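Local atomic coordinates of DnaD domain protein (Enterococcus faecalis, PDB entry 2I5U), a protein that is of unknown function but belongs to the DnaB/DnaD family, which suggests a part in starting DNA replication. Residues N11-M16 / I51-N56. Residues are numbered along the deposited sequence; the frame is centred on the assembly and turned at random.
Sequences NGFGLM and IAIDAN
Ile53 lays its longer branch across the side chains of Asn11 and Phe13, meeting each at about a right angle. Its CG1 sits 3.7 Å from CE2 of Phe13, at the edge of the ring and near its plane, while CD1 runs on to within 3.6 Å of Asn11 CB. With CG1 anti to its own carbonyl carbon (chi1 -67°) and the chain then extended, the unbranched arm reaches the loop; an isoleucine thus supplies two touching carbons from one helix position. On the same ring edge Phe13 CZ faces Ala52 CB at a looser 4.4 Å, and alanine's single methyl suits this buried position, where Tyr62 of helix 60-73 also touches it. A flat aromatic ring suits position 13, since it offers this edge to Ile53 and Ala52 while also meeting the ring of Trp8 in helix 2-9, their planes inclined by about 30°.

Within this all-helical DnaD-domain fragment of a longer protein, the contact brings the loop joining helix 2-9 to helix 18-32 against the C-terminal end of helix 38-55, which closes in a Schellman motif at Asn56. Asn11 adds its CB methylene to the apolar patch, and its backbone O accepts a hydrogen bond from Arg58. Across the two segments themselves no hydrogen bond forms, so the direct contact probably rests on van der Waals packing and the removal of a small apolar surface from water, with the Arg58 bond adding a polar link beside it.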
# COMPACT_ATOMS: atom_id res chain seq x y z
N ASN A 11 -11.48 -7.35 2.65
CA ASN A 11 -10.76 -8.54 2.23
C ASN A 11 -10.12 -9.30 3.37
O ASN A 11 -9.17 -10.05 3.16
CB ASN A 11 -9.77 -8.20 1.11
CG ASN A 11 -10.46 -7.93 -0.19
OD1 ASN A 11 -10.55 -6.78 -0.65
ND2 ASN A 11 -11.01 -8.96 -0.76
N GLY A 12 -10.70 -9.16 4.55
CA GLY A 12 -10.32 -10.00 5.70
C GLY A 12 -9.10 -9.54 6.45
O GLY A 12 -8.52 -10.33 7.22
N PHE A 13 -8.69 -8.30 6.25
CA PHE A 13 -7.62 -7.70 7.05
C PHE A 13 -8.12 -7.14 8.37
O PHE A 13 -7.32 -6.67 9.17
CB PHE A 13 -6.99 -6.53 6.30
CG PHE A 13 -6.13 -6.92 5.11
CD1 PHE A 13 -4.74 -6.83 5.19
CD2 PHE A 13 -6.70 -7.24 3.89
CE1 PHE A 13 -3.95 -7.15 4.11
CE2 PHE A 13 -5.91 -7.56 2.80
CZ PHE A 13 -4.54 -7.49 2.91
N GLY A 14 -9.42 -7.11 8.55
CA GLY A 14 -10.00 -6.41 9.70
C GLY A 14 -10.03 -4.92 9.49
O GLY A 14 -9.80 -4.40 8.39
N LEU A 15 -10.29 -4.19 10.58
CA LEU A 15 -10.31 -2.75 10.55
C LEU A 15 -8.95 -2.21 10.16
O LEU A 15 -7.92 -2.76 10.53
CB LEU A 15 -10.66 -2.20 11.93
CG LEU A 15 -12.00 -2.57 12.52
CD1 LEU A 15 -12.13 -2.02 13.97
CD2 LEU A 15 -13.10 -2.05 11.62
N MSE A 16 -8.94 -1.11 9.41
CA MSE A 16 -7.70 -0.38 9.16
C MSE A 16 -7.32 0.40 10.42
O MSE A 16 -8.03 1.29 10.83
CB MSE A 16 -7.86 0.58 7.97
CG MSE A 16 -6.78 1.58 7.81
SE MSE A 16 -5.30 0.66 7.19
CE MSE A 16 -5.87 0.57 5.30
N ILE A 51 -1.77 -8.41 -4.04
CA ILE A 51 -0.72 -9.45 -4.00
C ILE A 51 -0.73 -10.19 -2.65
O ILE A 51 -0.65 -11.41 -2.59
CB ILE A 51 0.67 -8.83 -4.28
CG1 ILE A 51 0.77 -8.41 -5.75
CG2 ILE A 51 1.78 -9.80 -3.95
CD1 ILE A 51 1.94 -7.49 -6.07
N ALA A 52 -0.90 -9.44 -1.57
CA ALA A 52 -0.96 -10.01 -0.24
C ALA A 52 -2.19 -10.90 -0.06
O ALA A 52 -2.12 -11.94 0.59
CB ALA A 52 -0.95 -8.87 0.82
N ILE A 53 -3.32 -10.47 -0.60
CA ILE A 53 -4.53 -11.30 -0.57
C ILE A 53 -4.29 -12.64 -1.27
O ILE A 53 -4.59 -13.71 -0.73
CB ILE A 53 -5.74 -10.60 -1.23
CG1 ILE A 53 -6.18 -9.39 -0.40
CG2 ILE A 53 -6.94 -11.58 -1.31
CD1 ILE A 53 -7.06 -8.42 -1.18
N ASP A 54 -3.75 -12.58 -2.48
CA ASP A 54 -3.53 -13.79 -3.26
C ASP A 54 -2.53 -14.76 -2.59
O ASP A 54 -2.68 -15.96 -2.67
CB ASP A 54 -3.05 -13.45 -4.69
CG ASP A 54 -4.14 -12.90 -5.57
OD1 ASP A 54 -5.33 -12.99 -5.20
OD2 ASP A 54 -3.79 -12.37 -6.65
N ALA A 55 -1.50 -14.21 -1.94
CA ALA A 55 -0.49 -15.00 -1.22
C ALA A 55 -0.97 -15.45 0.16
O ALA A 55 -0.30 -16.24 0.83
CB ALA A 55 0.80 -14.17 -1.08
N ASN A 56 -2.12 -14.93 0.58
CA ASN A 56 -2.66 -15.16 1.91
C ASN A 56 -1.73 -14.72 3.01
O ASN A 56 -1.53 -15.45 4.01
CB ASN A 56 -3.12 -16.60 2.10
CG ASN A 56 -4.33 -16.68 2.98
OD1 ASN A 56 -4.86 -15.66 3.38
ND2 ASN A 56 -4.78 -17.88 3.27